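Ribosomal RNA small subunit methyltransferase E (Bacillus subtilis, PDB 1VHK) probably methylates N3 of a specific uridine in 16S ribosomal RNA of the assembled small subunit, using S-adenosyl-L-methionine as methyl donor. Local coordinates at residues R77-I85 and L244-E252; M166-A175 and L195-F205. All coordinates share one frame; numbering follows the deposited sequence.

Contact 1: residues R77-I85 and L244-E252; sequences RELPIKVYI and LSAISYQTE
The C-terminal helix 239-253 of the SPOUT methyltransferase domain packs against the start of strand 82-88 and the loop before it, with Leu244, Ile247, Thr251 and Glu252 meeting Leu79, Pro80, Ile81, Val83 and Ile85. The axes of strand 82-85 and helix segment 244-252 run nearly antiparallel, at 170°. Over the strand, Leu244 turns CD1 to Val83 CG2 and meets Ile85 tip to tip, CD1 to CD1 at 3.8 Å. One turn on, Ile247 has CG1 beside the backbone N (chi1 -77°), which leaves CG2 anti to that nitrogen, facing loop and strand: this methyl is 4.0 Å from Leu79 CD1 and 4.2 Å from Ile81 CD1, and the side chains of Leu79 and Ile81 each cross that of Ile247 at about a right angle. Leu79 CD2 lies beside the carboxylate of Glu252, 3.7 Å from OE1. Thr251 CB abuts Pro80 CG, and its OG1, lying between backbone N and carbonyl carbon (chi1 58°), donates to Ile247 O at 2.6 Å from above the carbonyl plane. An alanine here, lacking the hydroxyl and methyl, would probably open a gap beside Pro80 and cost Ile247 O its hydroxyl donor. Glu252 OE2 pairs with Arg232 of the second subunit. Apolar packing thus holds the helix to the strand and its preceding loop, while the helix's polar side chains here bond within the helix or to the second subunit.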
loop_
_atom_site.group_PDB
_atom_site.type_symbol
_atom_site.label_atom_id
_atom_site.label_comp_id
_atom_site.label_asym_id
_atom_site.label_seq_id
_atom_site.Cartn_x
_atom_site.Cartn_y
_atom_site.Cartn_z
ATOM N N ARG A 77 14.136 8.026 -2.780
ATOM C CA ARG A 77 13.092 6.996 -2.798
ATOM C C ARG A 77 11.765 7.537 -3.248
ATOM O O ARG A 77 10.745 6.890 -3.016
ATOM C CB ARG A 77 13.032 6.307 -1.439
ATOM C CG ARG A 77 14.336 5.675 -1.004
ATOM C CD ARG A 77 14.252 5.088 0.387
ATOM N NE ARG A 77 15.501 4.500 0.858
ATOM C CZ ARG A 77 16.480 5.136 1.489
ATOM N NH1 ARG A 77 16.390 6.431 1.739
ATOM N NH2 ARG A 77 17.567 4.447 1.870
ATOM N N GLU A 78 11.779 8.669 -3.951
ATOM C CA GLU A 78 10.531 9.280 -4.414
ATOM C C GLU A 78 10.026 8.671 -5.707
ATOM O O GLU A 78 10.800 8.174 -6.531
ATOM C CB GLU A 78 10.689 10.791 -4.516
ATOM C CG GLU A 78 10.768 11.541 -3.200
ATOM C CD GLU A 78 9.649 11.351 -2.215
ATOM O OE1 GLU A 78 8.436 11.438 -2.554
ATOM O OE2 GLU A 78 9.937 11.096 -1.014
ATOM N N LEU A 79 8.701 8.540 -5.837
ATOM C CA LEU A 79 8.135 8.040 -7.099
ATOM C C LEU A 79 8.620 8.944 -8.245
ATOM O O LEU A 79 8.621 10.166 -8.070
ATOM C CB LEU A 79 6.621 8.130 -7.101
ATOM C CG LEU A 79 5.750 7.028 -6.590
ATOM C CD1 LEU A 79 4.274 7.349 -6.870
ATOM C CD2 LEU A 79 6.132 5.661 -7.128
ATOM N N PRO A 80 8.815 8.387 -9.426
ATOM C CA PRO A 80 9.233 9.196 -10.567
ATOM C C PRO A 80 8.180 10.194 -10.965
ATOM O O PRO A 80 8.513 11.152 -11.663
ATOM C CB PRO A 80 9.481 8.221 -11.693
ATOM C CG PRO A 80 9.105 6.884 -11.195
ATOM C CD PRO A 80 8.774 6.964 -9.746
ATOM N N ILE A 81 6.906 10.001 -10.613
ATOM C CA ILE A 81 5.904 10.993 -11.003
ATOM C C ILE A 81 5.119 11.447 -9.767
ATOM O O ILE A 81 4.987 10.645 -8.846
ATOM C CB ILE A 81 4.909 10.471 -12.049
ATOM C CG1 ILE A 81 3.852 9.596 -11.406
ATOM C CG2 ILE A 81 5.615 9.711 -13.172
ATOM C CD1 ILE A 81 2.748 9.137 -12.310
ATOM N N LYS A 82 4.600 12.664 -9.816
ATOM C CA LYS A 82 3.839 13.241 -8.719
ATOM C C LYS A 82 2.400 12.786 -8.690
ATOM O O LYS A 82 1.592 13.133 -9.563
ATOM C CB LYS A 82 3.884 14.784 -8.824
ATOM C CG LYS A 82 5.311 15.293 -8.642
ATOM C CD LYS A 82 5.373 16.788 -8.452
ATOM C CE LYS A 82 6.815 17.228 -8.161
ATOM N NZ LYS A 82 6.864 18.605 -7.582
ATOM N N VAL A 83 2.043 11.945 -7.687
ATOM C CA VAL A 83 0.648 11.505 -7.717
ATOM C C VAL A 83 -0.138 12.100 -6.580
ATOM O O VAL A 83 0.348 12.309 -5.467
ATOM C CB VAL A 83 0.388 10.064 -8.077
ATOM C CG1 VAL A 83 1.628 9.201 -8.154
ATOM C CG2 VAL A 83 -0.710 9.407 -7.269
ATOM N N TYR A 84 -1.235 12.761 -7.002
ATOM C CA TYR A 84 -2.160 13.416 -6.109
ATOM C C TYR A 84 -3.421 12.574 -5.893
ATOM O O TYR A 84 -4.124 12.247 -6.844
ATOM C CB TYR A 84 -2.593 14.762 -6.658
ATOM C CG TYR A 84 -1.521 15.817 -6.635
ATOM C CD1 TYR A 84 -1.656 16.955 -5.843
ATOM C CD2 TYR A 84 -0.390 15.697 -7.418
ATOM C CE1 TYR A 84 -0.688 17.948 -5.861
ATOM C CE2 TYR A 84 0.586 16.674 -7.451
ATOM C CZ TYR A 84 0.425 17.791 -6.663
ATOM O OH TYR A 84 1.388 18.767 -6.699
ATOM N N ILE A 85 -3.716 12.300 -4.638
ATOM C CA ILE A 85 -4.878 11.510 -4.278
ATOM C C ILE A 85 -6.038 12.408 -3.853
ATOM O O ILE A 85 -5.968 13.094 -2.840
ATOM C CB ILE A 85 -4.554 10.529 -3.126
ATOM C CG1 ILE A 85 -3.265 9.773 -3.401
ATOM C CG2 ILE A 85 -5.712 9.569 -2.908
ATOM C CD1 ILE A 85 -3.195 9.051 -4.721
ATOM N N LEU A 244 -1.471 3.368 -6.108
ATOM C CA LEU A 244 -0.100 3.855 -5.925
ATOM C C LEU A 244 0.871 2.679 -6.157
ATOM O O LEU A 244 1.952 2.884 -6.681
ATOM C CB LEU A 244 0.180 4.479 -4.622
ATOM C CG LEU A 244 -0.001 5.890 -4.184
ATOM C CD1 LEU A 244 -0.098 6.876 -5.317
ATOM C CD2 LEU A 244 -1.147 6.033 -3.173
ATOM N N SER A 245 0.478 1.510 -5.679
ATOM C CA SER A 245 1.267 0.316 -5.796
ATOM C C SER A 245 1.477 -0.066 -7.249
ATOM O O SER A 245 2.629 -0.312 -7.627
ATOM C CB SER A 245 0.636 -0.857 -5.008
ATOM O OG SER A 245 0.561 -0.490 -3.628
ATOM N N ALA A 246 0.461 0.030 -8.082
ATOM C CA ALA A 246 0.614 -0.225 -9.519
ATOM C C ALA A 246 1.555 0.799 -10.136
ATOM O O ALA A 246 2.481 0.424 -10.870
ATOM C CB ALA A 246 -0.751 -0.219 -10.193
ATOM N N ILE A 247 1.429 2.085 -9.797
ATOM C CA ILE A 247 2.342 3.083 -10.402
ATOM C C ILE A 247 3.784 2.745 -10.076
ATOM O O ILE A 247 4.709 2.828 -10.909
ATOM C CB ILE A 247 1.912 4.502 -10.010
ATOM C CG1 ILE A 247 0.714 4.937 -10.828
ATOM C CG2 ILE A 247 3.025 5.538 -10.169
ATOM C CD1 ILE A 247 -0.325 5.771 -10.119
ATOM N N SER A 248 4.024 2.336 -8.822
ATOM C CA SER A 248 5.345 1.941 -8.382
ATOM C C SER A 248 5.870 0.743 -9.178
ATOM O O SER A 248 7.025 0.754 -9.635
ATOM C CB SER A 248 5.378 1.607 -6.900
ATOM O OG SER A 248 6.579 0.930 -6.544
ATOM N N TYR A 249 4.978 -0.221 -9.421
ATOM C CA TYR A 249 5.378 -1.417 -10.154
ATOM C C TYR A 249 5.817 -1.079 -11.568
ATOM O O TYR A 249 6.841 -1.548 -12.069
ATOM C CB TYR A 249 4.232 -2.415 -10.139
ATOM C CG TYR A 249 4.533 -3.661 -10.952
ATOM C CD1 TYR A 249 5.306 -4.701 -10.455
ATOM C CD2 TYR A 249 4.067 -3.730 -12.262
ATOM C CE1 TYR A 249 5.593 -5.804 -11.223
ATOM C CE2 TYR A 249 4.344 -4.823 -13.036
ATOM C CZ TYR A 249 5.091 -5.865 -12.514
ATOM O OH TYR A 249 5.304 -6.959 -13.327
ATOM N N GLN A 250 5.038 -0.231 -12.231
ATOM C CA GLN A 250 5.279 0.217 -13.574
ATOM C C GLN A 250 6.471 1.145 -13.728
ATOM O O GLN A 250 7.286 0.997 -14.652
ATOM C CB GLN A 250 4.018 0.941 -14.111
ATOM C CG GLN A 250 4.313 1.643 -15.440
ATOM C CD GLN A 250 4.327 0.651 -16.595
ATOM O OE1 GLN A 250 5.168 0.723 -17.472
ATOM N NE2 GLN A 250 3.378 -0.273 -16.629
ATOM N N THR A 251 6.521 2.217 -12.947
ATOM C CA THR A 251 7.595 3.197 -13.064
ATOM C C THR A 251 8.861 2.806 -12.336
ATOM O O THR A 251 9.898 3.383 -12.675
ATOM C CB THR A 251 7.151 4.603 -12.609
ATOM O OG1 THR A 251 6.694 4.520 -11.250
ATOM C CG2 THR A 251 6.033 5.150 -13.481
ATOM N N GLU A 252 8.876 1.861 -11.397
ATOM C CA GLU A 252 10.081 1.488 -10.698
ATOM C C GLU A 252 10.513 0.031 -10.793
ATOM O O GLU A 252 11.706 -0.257 -10.584
ATOM C CB GLU A 252 9.974 1.848 -9.207
ATOM C CG GLU A 252 9.388 3.202 -8.895
ATOM C CD GLU A 252 9.135 3.381 -7.413
ATOM O OE1 GLU A 252 9.627 4.393 -6.856
ATOM O OE2 GLU A 252 8.491 2.504 -6.801
#

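Contact 2: residues M166-A175 and L195-F205; sequences MQDFDKCVVA and LPKGSSLLIVF
Leu202 on strand 200-205 packs against Phe169, in the loop before strand 171-175, and against Cys172 on that strand. Its CB sits over one face of the Phe169 ring, 3.9 Å from the centroid and 18° off the normal, a CH-pi contact shifted toward the rim at CD1. With CG swung opposite the backbone N (chi1 176°), the chain runs on along the ring: CG comes 4.1 Å from Cys172 SG, CD1 skirts Phe169 CZ at 4.2 Å, and CD2 lies 3.8 Å from Cys172 SG, with the selenium of selenomethionine Met166 a little beyond. Tyr84 of the next strand also meets Phe169, edge-to-face.

At the entry to the ladder, Asp170 and Ser200 grip each other twice. Asp170 N donates to Ser200 OG at 2.8 Å, and Ser200 N returns a bond to Asp170 OD1 at 2.9 Å, reaching that oxygen on its anti side and well out of the carboxylate plane. The same Ser200 OG lies at the edge of the Phe169 ring. Backbone hydrogen bonds then hold the strands in parallel register, from Lys171 beside Leu201 to Val174 beside Val204.

On the other face of the sheet, Val173 and Ile203 lie side by side, CG2 to CG2, and Val173 CG1 touches Leu201 CD1 at 3.5 Å. Ile191 of helix 187-193 covers Val173 and Leu201, while helix 239-253 packs on Leu201 and Ile203. Two adjacent parallel strands, connected through helix 187-193 by a linker that is partly unmodelled, form a beta-alpha-beta crossover, a building unit of the parallel alpha/beta sheet of the SPOUT methyltransferase fold.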
loop_
_atom_site.group_PDB
_atom_site.type_symbol
_atom_site.label_atom_id
_atom_site.label_comp_id
_atom_site.label_asym_id
_atom_site.label_seq_id
_atom_site.Cartn_x
_atom_site.Cartn_y
_atom_site.Cartn_z
HETATM N N MSE A 166 -8.216 20.778 -11.289
HETATM C CA MSE A 166 -7.876 19.880 -12.367
HETATM C C MSE A 166 -6.921 20.417 -13.401
HETATM O O MSE A 166 -6.002 19.719 -13.868
HETATM C CB MSE A 166 -9.164 19.349 -13.049
HETATM C CG MSE A 166 -10.166 18.881 -12.009
HETATM SE SE MSE A 166 -11.020 17.237 -12.402
HETATM C CE MSE A 166 -9.901 16.527 -13.757
ATOM N N GLN A 167 -7.074 21.681 -13.760
ATOM C CA GLN A 167 -6.262 22.332 -14.770
ATOM C C GLN A 167 -4.778 22.361 -14.482
ATOM O O GLN A 167 -3.946 22.507 -15.396
ATOM C CB GLN A 167 -6.795 23.768 -14.934
ATOM C CG GLN A 167 -6.983 24.195 -16.387
ATOM C CD GLN A 167 -7.691 25.547 -16.437
ATOM O OE1 GLN A 167 -7.224 26.477 -15.769
ATOM N NE2 GLN A 167 -8.801 25.630 -17.155
ATOM N N ASP A 168 -4.379 22.290 -13.223
ATOM C CA ASP A 168 -3.002 22.366 -12.816
ATOM C C ASP A 168 -2.218 21.100 -13.105
ATOM O O ASP A 168 -0.989 21.144 -13.191
ATOM C CB ASP A 168 -2.885 22.691 -11.323
ATOM C CG ASP A 168 -3.739 23.837 -10.840
ATOM O OD1 ASP A 168 -3.697 24.104 -9.609
ATOM O OD2 ASP A 168 -4.431 24.491 -11.648
ATOM N N PHE A 169 -2.880 19.957 -13.276
ATOM C CA PHE A 169 -2.115 18.738 -13.467
ATOM C C PHE A 169 -1.975 18.311 -14.916
ATOM O O PHE A 169 -2.913 18.384 -15.686
ATOM C CB PHE A 169 -2.745 17.580 -12.677
ATOM C CG PHE A 169 -3.144 17.935 -11.277
ATOM C CD1 PHE A 169 -4.424 18.375 -10.997
ATOM C CD2 PHE A 169 -2.244 17.807 -10.236
ATOM C CE1 PHE A 169 -4.799 18.676 -9.702
ATOM C CE2 PHE A 169 -2.601 18.118 -8.953
ATOM C CZ PHE A 169 -3.886 18.526 -8.681
ATOM N N ASP A 170 -0.874 17.609 -15.186
ATOM C CA ASP A 170 -0.689 16.966 -16.483
ATOM C C ASP A 170 -1.803 16.007 -16.827
ATOM O O ASP A 170 -2.277 16.053 -17.980
ATOM C CB ASP A 170 0.695 16.293 -16.504
ATOM C CG ASP A 170 1.767 17.360 -16.293
ATOM O OD1 ASP A 170 2.816 17.102 -15.683
ATOM O OD2 ASP A 170 1.510 18.494 -16.774
ATOM N N LYS A 171 -2.281 15.125 -15.963
ATOM C CA LYS A 171 -3.365 14.212 -16.290
ATOM C C LYS A 171 -4.268 13.966 -15.083
ATOM O O LYS A 171 -3.873 14.086 -13.926
ATOM C CB LYS A 171 -2.880 12.859 -16.780
ATOM C CG LYS A 171 -2.347 12.743 -18.179
ATOM C CD LYS A 171 -3.395 12.188 -19.135
ATOM C CE LYS A 171 -2.877 12.160 -20.563
ATOM N NZ LYS A 171 -2.617 13.532 -21.091
ATOM N N CYS A 172 -5.477 13.482 -15.341
ATOM C CA CYS A 172 -6.393 13.164 -14.284
ATOM C C CYS A 172 -7.123 11.859 -14.535
ATOM O O CYS A 172 -7.846 11.760 -15.512
ATOM C CB CYS A 172 -7.459 14.266 -14.078
ATOM S SG CYS A 172 -8.717 13.690 -12.844
ATOM N N VAL A 173 -6.968 10.877 -13.644
ATOM C CA VAL A 173 -7.732 9.653 -13.802
ATOM C C VAL A 173 -8.842 9.666 -12.741
ATOM O O VAL A 173 -8.696 10.227 -11.661
ATOM C CB VAL A 173 -6.955 8.354 -13.788
ATOM C CG1 VAL A 173 -5.519 8.468 -14.289
ATOM C CG2 VAL A 173 -7.001 7.605 -12.467
ATOM N N VAL A 174 -9.983 9.134 -13.135
ATOM C CA VAL A 174 -11.119 8.954 -12.255
ATOM C C VAL A 174 -11.347 7.446 -12.063
ATOM O O VAL A 174 -11.568 6.699 -13.007
ATOM C CB VAL A 174 -12.385 9.642 -12.763
ATOM C CG1 VAL A 174 -13.539 9.483 -11.767
ATOM C CG2 VAL A 174 -12.128 11.125 -13.017
ATOM N N ALA A 175 -11.162 7.008 -10.829
ATOM C CA ALA A 175 -11.293 5.583 -10.484
ATOM C C ALA A 175 -12.786 5.277 -10.399
ATOM O O ALA A 175 -13.469 5.799 -9.528
ATOM C CB ALA A 175 -10.568 5.262 -9.206
ATOM N N LEU A 195 3.343 8.728 -18.839
ATOM C CA LEU A 195 3.735 9.940 -18.119
ATOM C C LEU A 195 5.246 9.979 -17.936
ATOM O O LEU A 195 5.900 8.981 -17.603
ATOM C CB LEU A 195 3.036 10.081 -16.781
ATOM C CG LEU A 195 1.529 10.335 -16.761
ATOM C CD1 LEU A 195 0.979 10.145 -15.348
ATOM C CD2 LEU A 195 1.188 11.725 -17.277
ATOM N N PRO A 196 5.829 11.142 -18.132
ATOM C CA PRO A 196 7.265 11.339 -18.024
ATOM C C PRO A 196 7.751 11.707 -16.641
ATOM O O PRO A 196 7.073 12.306 -15.802
ATOM C CB PRO A 196 7.543 12.461 -19.029
ATOM C CG PRO A 196 6.250 12.861 -19.611
ATOM C CD PRO A 196 5.176 12.380 -18.630
ATOM N N LYS A 197 9.025 11.400 -16.376
ATOM C CA LYS A 197 9.638 11.749 -15.088
ATOM C C LYS A 197 9.302 13.194 -14.734
ATOM O O LYS A 197 9.486 14.084 -15.567
ATOM C CB LYS A 197 11.135 11.574 -15.177
ATOM C CG LYS A 197 11.937 11.717 -13.922
ATOM C CD LYS A 197 12.977 10.602 -13.813
ATOM C CE LYS A 197 14.122 11.013 -12.898
ATOM N NZ LYS A 197 13.737 11.018 -11.458
ATOM N N GLY A 198 8.813 13.410 -13.520
ATOM C CA GLY A 198 8.451 14.721 -13.028
ATOM C C GLY A 198 7.043 15.170 -13.278
ATOM O O GLY A 198 6.654 16.231 -12.791
ATOM N N SER A 199 6.227 14.475 -14.069
ATOM C CA SER A 199 4.892 14.938 -14.401
ATOM C C SER A 199 3.903 14.710 -13.269
ATOM O O SER A 199 4.143 13.904 -12.384
ATOM C CB SER A 199 4.398 14.229 -15.660
ATOM O OG SER A 199 4.672 12.850 -15.515
ATOM N N SER A 200 2.735 15.365 -13.336
ATOM C CA SER A 200 1.762 15.282 -12.294
ATOM C C SER A 200 0.521 14.493 -12.641
ATOM O O SER A 200 -0.064 14.663 -13.712
ATOM C CB SER A 200 1.363 16.693 -11.821
ATOM O OG SER A 200 0.423 17.276 -12.720
ATOM N N LEU A 201 0.035 13.705 -11.657
ATOM C CA LEU A 201 -1.182 12.931 -11.908
ATOM C C LEU A 201 -2.178 13.053 -10.759
ATOM O O LEU A 201 -1.826 12.961 -9.588
ATOM C CB LEU A 201 -0.825 11.481 -12.182
ATOM C CG LEU A 201 -1.976 10.472 -12.190
ATOM C CD1 LEU A 201 -2.827 10.612 -13.458
ATOM C CD2 LEU A 201 -1.450 9.054 -12.017
ATOM N N LEU A 202 -3.409 13.423 -11.090
ATOM C CA LEU A 202 -4.509 13.534 -10.162
ATOM C C LEU A 202 -5.416 12.306 -10.326
ATOM O O LEU A 202 -5.684 11.921 -11.452
ATOM C CB LEU A 202 -5.368 14.784 -10.403
ATOM C CG LEU A 202 -6.607 14.850 -9.479
ATOM C CD1 LEU A 202 -6.150 15.066 -8.043
ATOM C CD2 LEU A 202 -7.571 15.917 -9.926
ATOM N N ILE A 203 -5.753 11.670 -9.214
ATOM C CA ILE A 203 -6.601 10.478 -9.225
ATOM C C ILE A 203 -7.741 10.699 -8.235
ATOM O O ILE A 203 -7.450 10.992 -7.064
ATOM C CB ILE A 203 -5.867 9.187 -8.814
ATOM C CG1 ILE A 203 -4.537 8.986 -9.526
ATOM C CG2 ILE A 203 -6.766 7.974 -9.077
ATOM C CD1 ILE A 203 -3.783 7.736 -9.154
ATOM N N VAL A 204 -8.994 10.755 -8.697
ATOM C CA VAL A 204 -10.058 11.015 -7.707
ATOM C C VAL A 204 -10.845 9.768 -7.433
ATOM O O VAL A 204 -11.163 8.983 -8.327
ATOM C CB VAL A 204 -10.916 12.217 -8.063
ATOM C CG1 VAL A 204 -10.377 12.968 -9.276
ATOM C CG2 VAL A 204 -12.391 11.894 -8.235
ATOM N N PHE A 205 -11.156 9.535 -6.153
ATOM C CA PHE A 205 -11.941 8.365 -5.748
ATOM C C PHE A 205 -13.254 8.790 -5.105
ATOM O O PHE A 205 -13.289 9.831 -4.430
ATOM C CB PHE A 205 -11.117 7.576 -4.688
ATOM C CG PHE A 205 -9.749 7.219 -5.186
ATOM C CD1 PHE A 205 -8.702 8.096 -5.037
ATOM C CD2 PHE A 205 -9.536 6.005 -5.815
ATOM C CE1 PHE A 205 -7.459 7.799 -5.547
ATOM C CE2 PHE A 205 -8.282 5.681 -6.299
ATOM C CZ PHE A 205 -7.237 6.571 -6.138
#

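In the fold
Contacts 1 and 2 lie with centres about 12 Å apart in the methyltransferase domain and share its six-stranded parallel sheet, where strand 82-88 adjoins 200-205, which in turn adjoins 171-175. Along the chain the order is 77-85, 166-175, 195-205, 244-252, so the two segments of contact 2 fall between those of contact 1. Probable backbone bonds of Lys82 and Tyr84 to Leu201 join them directly. Helix 239-253, which follows all the strands of the sheet in sequence, lies against both 82-88 and 200-205 on one sheet face and also meets the second subunit, consistent with the dimeric SPOUT fold.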